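Local coordinates for protein helicase of the snf2/rad54 family (Sulfolobus solfataricus, PDB 1Z5Z) that probably forms the C-terminal half of a SWI2/SNF2-type ATPase motor, which would couple ATP hydrolysis to movement along double-stranded DNA, at residues M124-I127 against I128-I131; S148-E151 against R152-I156; E259-K262 against V263-S267. All blocks are in the same frame, centred on the assembly; numbering follows the deposited sequence.

Contact 1: residues M124-I127 against I128-I131; sequences MGKI and IRNI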
ATOM      1  N   MET A 124       2.606   4.922   7.244  1.00 27.93           N
ATOM      2  CA  MET A 124       1.782   5.429   6.155  1.00 28.40           C
ATOM      3  C   MET A 124       0.397   5.724   6.740  1.00 28.81           C
ATOM      4  O   MET A 124      -0.219   6.722   6.399  1.00 29.69           O
ATOM      5  CB  MET A 124       1.667   4.413   5.012  1.00 24.77           C
ATOM      6  CG  MET A 124       1.081   5.079   3.728  1.00 25.78           C
ATOM      7  SD  MET A 124       2.091   6.490   3.139  1.00 27.96           S
ATOM      8  CE  MET A 124       0.828   7.719   2.896  1.00 25.60           C
ATOM      9  N   GLY A 125      -0.074   4.846   7.636  1.00 30.48           N
ATOM     10  CA  GLY A 125      -1.369   5.050   8.261  1.00 28.31           C
ATOM     11  C   GLY A 125      -1.445   6.410   8.937  1.00 33.66           C
ATOM     12  O   GLY A 125      -2.468   7.104   8.809  1.00 33.08           O
ATOM     13  N   LYS A 126      -0.389   6.800   9.665  1.00 31.65           N
ATOM     14  CA  LYS A 126      -0.381   8.097  10.348  1.00 34.05           C
ATOM     15  C   LYS A 126      -0.376   9.260   9.359  1.00 34.65           C
ATOM     16  O   LYS A 126      -1.056  10.268   9.569  1.00 35.91           O
ATOM     17  CB  LYS A 126       0.835   8.199  11.263  1.00 35.91           C
ATOM     18  CG  LYS A 126       0.738   7.321  12.472  1.00 38.59           C
ATOM     19  CD  LYS A 126       2.062   7.294  13.212  1.00 42.16           C
ATOM     20  CE  LYS A 126       1.840   6.849  14.639  1.00 46.89           C
ATOM     21  NZ  LYS A 126       3.110   6.754  15.399  1.00 50.45           N
ATOM     22  N   ILE A 127       0.397   9.136   8.284  1.00 33.60           N
ATOM     23  CA  ILE A 127       0.447  10.187   7.273  1.00 34.93           C
ATOM     24  C   ILE A 127      -0.960  10.383   6.663  1.00 34.21           C
ATOM     25  O   ILE A 127      -1.474  11.505   6.563  1.00 33.65           O
ATOM     26  CB  ILE A 127       1.481   9.829   6.164  1.00 35.19           C
ATOM     27  CG1 ILE A 127       2.904  10.096   6.685  1.00 35.65           C
ATOM     28  CG2 ILE A 127       1.188  10.622   4.883  1.00 32.59           C
ATOM     29  CD1 ILE A 127       3.999   9.522   5.803  1.00 34.88           C
ATOM     30  N   ILE A 128      -1.591   9.285   6.281  1.00 32.39           N
ATOM     31  CA  ILE A 128      -2.922   9.349   5.704  1.00 31.66           C
ATOM     32  C   ILE A 128      -3.891  10.024   6.660  1.00 33.25           C
ATOM     33  O   ILE A 128      -4.640  10.939   6.274  1.00 32.32           O
ATOM     34  CB  ILE A 128      -3.437   7.955   5.415  1.00 29.95           C
ATOM     35  CG1 ILE A 128      -2.633   7.364   4.254  1.00 30.42           C
ATOM     36  CG2 ILE A 128      -4.895   8.003   5.041  1.00 24.19           C
ATOM     37  CD1 ILE A 128      -2.878   5.868   4.066  1.00 29.02           C
ATOM     38  N   ARG A 129      -3.849   9.574   7.908  1.00 31.78           N
ATOM     39  CA  ARG A 129      -4.715  10.083   8.961  1.00 31.08           C
ATOM     40  C   ARG A 129      -4.469  11.614   9.145  1.00 33.87           C
ATOM     41  O   ARG A 129      -5.419  12.407   9.227  1.00 29.65           O
ATOM     42  CB  ARG A 129      -4.409   9.297  10.241  1.00 32.62           C
ATOM     43  CG  ARG A 129      -5.514   9.277  11.270  1.00 36.77           C
ATOM     44  CD  ARG A 129      -5.325  10.307  12.349  1.00 48.28           C
ATOM     45  NE  ARG A 129      -4.380   9.857  13.374  1.00 48.58           N
ATOM     46  CZ  ARG A 129      -3.112  10.222  13.371  1.00 47.54           C
ATOM     47  NH1 ARG A 129      -2.701  11.020  12.415  1.00 47.16           N
ATOM     48  NH2 ARG A 129      -2.262   9.784  14.286  1.00 47.12           N
ATOM     49  N   ASN A 130      -3.204  12.024   9.182  1.00 34.73           N
ATOM     50  CA  ASN A 130      -2.848  13.453   9.354  1.00 34.69           C
ATOM     51  C   ASN A 130      -3.360  14.287   8.196  1.00 34.78           C
ATOM     52  O   ASN A 130      -3.976  15.317   8.380  1.00 37.09           O
ATOM     53  CB  ASN A 130      -1.325  13.614   9.446  1.00 32.04           C
ATOM     54  CG  ASN A 130      -0.737  12.929  10.691  1.00 33.53           C
ATOM     55  OD1 ASN A 130      -1.451  12.679  11.632  1.00 33.96           O
ATOM     56  ND2 ASN A 130       0.563  12.648  10.686  1.00 32.76           N
ATOM     57  N   ILE A 131      -3.077  13.849   6.984  1.00 35.46           N
ATOM     58  CA  ILE A 131      -3.529  14.575   5.822  1.00 36.89           C
ATOM     59  C   ILE A 131      -5.049  14.758   5.806  1.00 37.46           C
ATOM     60  O   ILE A 131      -5.540  15.879   5.574  1.00 34.11           O
ATOM     61  CB  ILE A 131      -3.096  13.848   4.551  1.00 34.25           C
ATOM     62  CG1 ILE A 131      -1.601  14.052   4.354  1.00 36.56           C
ATOM     63  CG2 ILE A 131      -3.967  14.273   3.400  1.00 38.10           C
ATOM     64  CD1 ILE A 131      -0.975  13.221   3.262  1.00 33.26           C
TER
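Met-124 and Ile-128, one helical turn apart, meet through their apolar ends: the methyl CE of Met-124 rests 3.7 Å from CG1 of Ile-128, and the two side chains run at about a right angle to each other. The methionine manages this by bending at chi2 (58°) and again at chi3, which turns the terminal methyl forward along the helix, toward Ile-128. The pair Ile-127 and Ile-131 packs differently: they lie alongside each other, pointing the same way, with CG2 of Ile-127 3.7 Å from CD1 of Ile-131.

All four residues are buried, and they give helix 122-136 its inward surface in a RecA-like helicase domain. Met-98 of helix 96-110 touches Met-124, Ile-128 and Ile-131, while Ile-117 of strand 115-119 receives Ile-128, so this face of the helix packs on both strand 115-119 and helix 96-110.

Backbone bonds hold the spacing. Ile-128 N donates to Met-124 O at 2.9 Å and Ile-131 N to Ile-127 O at 2.9 Å, both nearly straight; Arg-129 N to Gly-125 O (3.0 Å) and Asn-130 N to Lys-126 O (2.8 Å) complete the alpha-helical set.

On the outer side, polar chains take over. Arg-129 bends at chi2 and chi3, bringing its guanidinium back beside Lys-126, whose CA lies over one face; both side chains also touch Phe-142.

Contact 2: residues S148-E151 against R152-I156; sequences SKKE and RDDII
A capping box opens helix 149-161, with Ser-148 at the N-cap and Glu-151 three residues on. Ser-148 N gives a nearly straight bond to Glu-151 OE2 (3.0 Å), meeting that oxygen on its anti side. The return bond, from Glu-151 N to Ser-148 OG, is weak at 3.4 Å, and the position of the hydroxyl is less sure. Glu-151 reaches back because its CG stands beside the backbone N (chi1 -51°) and the chain then runs extended. From the cap onward the i to i+4 bonds begin: Arg-152 N donates to Ser-148 O, and Asp-153 N to Lys-149 O at 2.7 Å.

Lys-149 and Arg-152 lie side by side and point the same way, the aliphatic CD of the lysine sitting over one guanidinium face, 3.6 Å from Arg-152 NH2. Their charges also come near, with Lys-149 NZ 4.0 Å from Arg-152 NH1. Asp-153 probably eases this: Arg-152 grips its OD1 side-on with both NE and NH2, the latter at 2.8 Å, and the oxygen lies close to the guanidinium plane. With Arg-152 cut back to an alanine, the Asp-153 carboxylate would probably lose its salt-bridge mate, and the Lys-149 chain the flat group it packs on. On another side of the helix, Lys-150 NZ makes a long salt bridge, 3.6 Å, to Asp-154 OD1, and the lysine's CE lies nearer to that oxygen than NZ does.

Ile-155 touches Pro-141, in the loop before the strand, and Leu-143 of strand 142-143, which Arg-152 also touches. Such a capped first turn begins the helix of a beta-alpha-beta unit, here strand 142-143, helix 149-161 and strand 167-171.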
ATOM      1  N   SER A 148      -4.532  -0.794  22.649  1.00 42.51           N
ATOM      2  CA  SER A 148      -5.034  -1.744  23.647  1.00 41.28           C
ATOM      3  C   SER A 148      -6.360  -2.245  23.082  1.00 41.31           C
ATOM      4  O   SER A 148      -6.883  -1.664  22.118  1.00 35.40           O
ATOM      5  CB  SER A 148      -5.231  -1.037  24.992  1.00 42.29           C
ATOM      6  OG  SER A 148      -6.054   0.099  24.860  1.00 40.81           O
ATOM      7  N   LYS A 149      -6.906  -3.310  23.656  1.00 42.71           N
ATOM      8  CA  LYS A 149      -8.188  -3.864  23.173  1.00 47.47           C
ATOM      9  C   LYS A 149      -9.301  -2.840  23.235  1.00 48.60           C
ATOM     10  O   LYS A 149     -10.110  -2.734  22.328  1.00 47.03           O
ATOM     11  CB  LYS A 149      -8.662  -5.038  24.029  1.00 46.72           C
ATOM     12  CG  LYS A 149      -7.673  -6.164  24.168  1.00 53.61           C
ATOM     13  CD  LYS A 149      -7.537  -6.935  22.878  1.00 55.44           C
ATOM     14  CE  LYS A 149      -6.511  -8.040  23.047  1.00 58.33           C
ATOM     15  NZ  LYS A 149      -6.290  -8.761  21.768  1.00 56.32           N
ATOM     16  N   LYS A 150      -9.350  -2.095  24.335  1.00 47.94           N
ATOM     17  CA  LYS A 150     -10.413  -1.122  24.515  1.00 48.08           C
ATOM     18  C   LYS A 150     -10.295   0.022  23.545  1.00 44.64           C
ATOM     19  O   LYS A 150     -11.293   0.463  22.982  1.00 47.59           O
ATOM     20  CB  LYS A 150     -10.456  -0.603  25.979  1.00 48.31           C
ATOM     21  CG  LYS A 150     -11.827  -0.035  26.362  1.00 51.62           C
ATOM     22  CD  LYS A 150     -11.724   1.303  27.112  1.00 60.43           C
ATOM     23  CE  LYS A 150     -13.105   1.951  27.292  1.00 63.28           C
ATOM     24  NZ  LYS A 150     -13.058   3.236  28.048  1.00 66.49           N
ATOM     25  N   GLU A 151      -9.082   0.518  23.352  1.00 43.85           N
ATOM     26  CA  GLU A 151      -8.923   1.610  22.418  1.00 43.76           C
ATOM     27  C   GLU A 151      -9.429   1.095  21.071  1.00 41.70           C
ATOM     28  O   GLU A 151     -10.132   1.783  20.355  1.00 42.20           O
ATOM     29  CB  GLU A 151      -7.460   2.022  22.271  1.00 45.81           C
ATOM     30  CG  GLU A 151      -6.728   2.278  23.560  1.00 51.53           C
ATOM     31  CD  GLU A 151      -5.358   2.909  23.342  1.00 51.71           C
ATOM     32  OE1 GLU A 151      -5.289   4.148  23.209  1.00 54.74           O
ATOM     33  OE2 GLU A 151      -4.354   2.172  23.286  1.00 52.27           O
ATOM     34  N   ARG A 152      -9.103  -0.151  20.769  1.00 38.30           N
ATOM     35  CA  ARG A 152      -9.484  -0.738  19.500  1.00 40.29           C
ATOM     36  C   ARG A 152     -10.986  -0.936  19.348  1.00 41.41           C
ATOM     37  O   ARG A 152     -11.607  -0.432  18.401  1.00 39.97           O
ATOM     38  CB  ARG A 152      -8.776  -2.067  19.313  1.00 34.53           C
ATOM     39  CG  ARG A 152      -9.070  -2.693  17.967  1.00 38.93           C
ATOM     40  CD  ARG A 152      -8.705  -4.152  18.031  1.00 41.15           C
ATOM     41  NE  ARG A 152      -9.536  -4.795  19.033  1.00 46.39           N
ATOM     42  CZ  ARG A 152      -9.362  -6.041  19.457  1.00 50.32           C
ATOM     43  NH1 ARG A 152      -8.384  -6.781  18.960  1.00 46.66           N
ATOM     44  NH2 ARG A 152     -10.161  -6.536  20.395  1.00 49.65           N
ATOM     45  N   ASP A 153     -11.568  -1.662  20.296  1.00 40.34           N
ATOM     46  CA  ASP A 153     -12.993  -1.930  20.268  1.00 41.55           C
ATOM     47  C   ASP A 153     -13.781  -0.649  20.230  1.00 40.54           C
ATOM     48  O   ASP A 153     -14.784  -0.568  19.520  1.00 39.52           O
ATOM     49  CB  ASP A 153     -13.425  -2.744  21.491  1.00 46.08           C
ATOM     50  CG  ASP A 153     -12.693  -4.076  21.597  1.00 50.47           C
ATOM     51  OD1 ASP A 153     -12.173  -4.569  20.569  1.00 52.44           O
ATOM     52  OD2 ASP A 153     -12.655  -4.637  22.714  1.00 55.00           O
ATOM     53  N   ASP A 154     -13.323   0.347  20.994  1.00 41.80           N
ATOM     54  CA  ASP A 154     -13.991   1.639  21.059  1.00 44.39           C
ATOM     55  C   ASP A 154     -13.943   2.320  19.723  1.00 43.82           C
ATOM     56  O   ASP A 154     -14.920   2.930  19.316  1.00 45.07           O
ATOM     57  CB  ASP A 154     -13.332   2.567  22.090  1.00 48.87           C
ATOM     58  CG  ASP A 154     -13.732   2.235  23.530  1.00 52.09           C
ATOM     59  OD1 ASP A 154     -13.105   2.799  24.462  1.00 54.09           O
ATOM     60  OD2 ASP A 154     -14.664   1.426  23.721  1.00 48.67           O
ATOM     61  N   ILE A 155     -12.795   2.237  19.046  1.00 41.11           N
ATOM     62  CA  ILE A 155     -12.677   2.878  17.739  1.00 39.48           C
ATOM     63  C   ILE A 155     -13.560   2.161  16.725  1.00 36.48           C
ATOM     64  O   ILE A 155     -14.186   2.803  15.893  1.00 34.77           O
ATOM     65  CB  ILE A 155     -11.206   2.877  17.208  1.00 37.67           C
ATOM     66  CG1 ILE A 155     -10.433   4.030  17.857  1.00 40.56           C
ATOM     67  CG2 ILE A 155     -11.187   3.022  15.654  1.00 32.23           C
ATOM     68  CD1 ILE A 155      -8.923   3.968  17.641  1.00 41.52           C
ATOM     69  N   ILE A 156     -13.590   0.834  16.788  1.00 36.25           N
ATOM     70  CA  ILE A 156     -14.396   0.050  15.835  1.00 38.49           C
ATOM     71  C   ILE A 156     -15.877   0.330  16.011  1.00 41.26           C
ATOM     72  O   ILE A 156     -16.643   0.413  15.042  1.00 41.24           O
ATOM     73  CB  ILE A 156     -14.175  -1.454  16.022  1.00 38.19           C
ATOM     74  CG1 ILE A 156     -12.817  -1.849  15.443  1.00 35.78           C
ATOM     75  CG2 ILE A 156     -15.316  -2.236  15.341  1.00 37.71           C
ATOM     76  CD1 ILE A 156     -12.226  -3.104  16.011  1.00 38.82           C
TER

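Contact 3: residues E259-K262 against V263-S267; sequences ELRK and VIELS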
ATOM      1  N   GLU A 259      14.910 -12.581 -13.712  1.00 41.44           N
ATOM      2  CA  GLU A 259      13.498 -12.613 -13.378  1.00 41.51           C
ATOM      3  C   GLU A 259      13.168 -11.509 -12.386  1.00 41.40           C
ATOM      4  O   GLU A 259      12.126 -10.847 -12.503  1.00 41.81           O
ATOM      5  CB  GLU A 259      13.124 -13.951 -12.761  1.00 45.39           C
ATOM      6  CG  GLU A 259      13.004 -15.082 -13.756  1.00 49.61           C
ATOM      7  CD  GLU A 259      12.889 -16.418 -13.060  1.00 52.13           C
ATOM      8  OE1 GLU A 259      12.237 -17.313 -13.628  1.00 52.65           O
ATOM      9  OE2 GLU A 259      13.451 -16.571 -11.948  1.00 50.91           O
ATOM     10  N   LEU A 260      14.058 -11.300 -11.415  1.00 39.71           N
ATOM     11  CA  LEU A 260      13.840 -10.258 -10.413  1.00 40.44           C
ATOM     12  C   LEU A 260      13.753  -8.864 -11.076  1.00 39.88           C
ATOM     13  O   LEU A 260      12.878  -8.053 -10.765  1.00 36.92           O
ATOM     14  CB  LEU A 260      14.976 -10.266  -9.388  1.00 40.81           C
ATOM     15  CG  LEU A 260      14.877  -9.204  -8.282  1.00 42.95           C
ATOM     16  CD1 LEU A 260      13.654  -9.491  -7.427  1.00 43.04           C
ATOM     17  CD2 LEU A 260      16.142  -9.190  -7.431  1.00 43.45           C
ATOM     18  N   ARG A 261      14.650  -8.593 -12.005  1.00 37.65           N
ATOM     19  CA  ARG A 261      14.663  -7.291 -12.672  1.00 38.80           C
ATOM     20  C   ARG A 261      13.352  -7.023 -13.421  1.00 36.15           C
ATOM     21  O   ARG A 261      12.909  -5.881 -13.517  1.00 36.76           O
ATOM     22  CB  ARG A 261      15.854  -7.220 -13.639  1.00 41.08           C
ATOM     23  CG  ARG A 261      16.045  -5.866 -14.311  1.00 46.42           C
ATOM     24  CD  ARG A 261      17.341  -5.804 -15.131  1.00 49.40           C
ATOM     25  NE  ARG A 261      18.115  -4.651 -14.676  1.00 55.57           N
ATOM     26  CZ  ARG A 261      19.341  -4.715 -14.176  1.00 52.01           C
ATOM     27  NH1 ARG A 261      19.940  -5.885 -14.083  1.00 53.92           N
ATOM     28  NH2 ARG A 261      19.941  -3.613 -13.735  1.00 54.35           N
ATOM     29  N   LYS A 262      12.734  -8.078 -13.926  1.00 36.81           N
ATOM     30  CA  LYS A 262      11.465  -7.967 -14.663  1.00 42.06           C
ATOM     31  C   LYS A 262      10.378  -7.507 -13.675  1.00 42.32           C
ATOM     32  O   LYS A 262       9.514  -6.657 -13.961  1.00 39.86           O
ATOM     33  CB  LYS A 262      11.103  -9.345 -15.269  1.00 43.80           C
ATOM     34  CG  LYS A 262      10.652  -9.332 -16.748  1.00 50.04           C
ATOM     35  CD  LYS A 262      11.590  -8.489 -17.644  1.00 49.04           C
ATOM     36  CE  LYS A 262      12.620  -9.313 -18.434  1.00 48.91           C
ATOM     37  NZ  LYS A 262      13.485  -8.415 -19.247  1.00 36.06           N
ATOM     38  N   VAL A 263      10.444  -8.063 -12.475  1.00 41.96           N
ATOM     39  CA  VAL A 263       9.469  -7.728 -11.460  1.00 40.12           C
ATOM     40  C   VAL A 263       9.608  -6.332 -10.872  1.00 39.13           C
ATOM     41  O   VAL A 263       8.612  -5.600 -10.798  1.00 41.32           O
ATOM     42  CB  VAL A 263       9.511  -8.749 -10.328  1.00 38.83           C
ATOM     43  CG1 VAL A 263       8.625  -8.283  -9.157  1.00 40.25           C
ATOM     44  CG2 VAL A 263       9.046 -10.103 -10.885  1.00 41.01           C
ATOM     45  N   ILE A 264      10.826  -5.920 -10.525  1.00 35.30           N
ATOM     46  CA  ILE A 264      10.982  -4.612  -9.866  1.00 34.89           C
ATOM     47  C   ILE A 264      11.486  -3.355 -10.605  1.00 36.30           C
ATOM     48  O   ILE A 264      11.276  -2.220 -10.160  1.00 33.53           O
ATOM     49  CB  ILE A 264      11.848  -4.772  -8.600  1.00 36.97           C
ATOM     50  CG1 ILE A 264      13.328  -4.866  -8.971  1.00 37.94           C
ATOM     51  CG2 ILE A 264      11.418  -6.037  -7.828  1.00 37.38           C
ATOM     52  CD1 ILE A 264      14.247  -5.123  -7.770  1.00 40.55           C
ATOM     53  N   GLU A 265      12.153  -3.534 -11.734  1.00 35.61           N
ATOM     54  CA  GLU A 265      12.666  -2.381 -12.437  1.00 35.18           C
ATOM     55  C   GLU A 265      11.519  -1.470 -12.899  1.00 31.42           C
ATOM     56  O   GLU A 265      10.474  -1.944 -13.271  1.00 32.27           O
ATOM     57  CB  GLU A 265      13.500  -2.889 -13.612  1.00 38.82           C
ATOM     58  CG  GLU A 265      13.879  -1.914 -14.647  1.00 47.98           C
ATOM     59  CD  GLU A 265      15.045  -2.458 -15.450  1.00 53.07           C
ATOM     60  OE1 GLU A 265      16.222  -2.327 -14.994  1.00 54.49           O
ATOM     61  OE2 GLU A 265      14.755  -3.053 -16.501  1.00 49.59           O
ATOM     62  N   LEU A 266      11.727  -0.170 -12.870  1.00 29.57           N
ATOM     63  CA  LEU A 266      10.707   0.771 -13.288  1.00 34.97           C
ATOM     64  C   LEU A 266      10.518   0.720 -14.810  1.00 35.68           C
ATOM     65  O   LEU A 266      11.473   0.928 -15.543  1.00 33.96           O
ATOM     66  CB  LEU A 266      11.129   2.168 -12.871  1.00 33.21           C
ATOM     67  CG  LEU A 266      10.054   3.269 -12.917  1.00 36.93           C
ATOM     68  CD1 LEU A 266       8.926   3.002 -11.910  1.00 33.80           C
ATOM     69  CD2 LEU A 266      10.717   4.603 -12.613  1.00 40.38           C
ATOM     70  N   SER A 267       9.307   0.426 -15.276  1.00 34.81           N
ATOM     71  CA  SER A 267       9.058   0.361 -16.709  1.00 35.61           C
ATOM     72  C   SER A 267       8.208   1.531 -17.238  1.00 36.32           C
ATOM     73  O   SER A 267       7.271   1.342 -18.009  1.00 38.22           O
ATOM     74  CB  SER A 267       8.383  -0.960 -17.044  1.00 35.34           C
ATOM     75  OG  SER A 267       7.244  -1.173 -16.232  1.00 38.93           O
TER
HETATM   76  O   HOH W   1      10.088  -4.285 -15.144  1.00 45.71           O
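Arg-261 and Glu-265 form a salt bridge across the last turn of helix 257-264. Arg-261 NE donates to Glu-265 OE1 at 3.0 Å, N-H...O angle 159°, with the oxygen almost exactly in the guanidinium plane. The carboxylate is turned 53° from that plane and takes the N-H from above its own; of the guanidinium nitrogens only NE bonds to it. Arg-261 CG also packs against the carboxylate, 3.7 Å from Glu-265 CD. Next to the polar pair lies an apolar one: Leu-260 CD1 comes 4.1 Å from Ile-264 CG2. Ile-264 holds CG1 between its backbone N and carbonyl carbon (chi1 78°), a setting in which CD1 approaches Leu-260 CG.

The backbone positions these groups. Ile-264 N bonds to Leu-260 O at 3.0 Å; one residue on, Glu-265 N still reaches Arg-261 O, also at 3.0 Å, although the backbone has already left the helical conformation at Glu-265. That last bond sets the glutamate's backbone one turn beyond Arg-261, close enough for the side chains to meet. A water then spans the helix end, donating to Lys-262 O at 2.7 Å and to Glu-265 O at 3.0 Å, and gives the carbonyl of Lys-262 a partner where the chain turns away.

Beyond the segments, Phe-53 receives Arg-261 in a cation-pi contact, and Tyr-45 OH hydrogen-bonds to Ile-264 O. Leu-260 and Ile-264 both touch Leu-52, while Ile-68 and Leu-72 meet Leu-260 and Ile-264 respectively, so helix 257-264 packs against helices 39-55 and 61-78.

Following the chain from its N terminus, the three contacts come in series; none nests in or crosses another, and each lies within a single helix or at its end, so none closes a long loop. Contact 1 lies on helix 122-136, after strand 115-119. Contact 2 starts helix 149-161, after strand 142-143, and its nearest atoms are about 9 Å from those of contact 1. Both belong to the helicase conserved C-terminal region, where their helices pack against strands of the parallel sheet. Contact 3 ends helix 257-264 near the C terminus, on the opposite side of the chain's centre from both, where the helix packs against helices 39-55 and 61-78. Its centre is about 41 Å from that of contact 2.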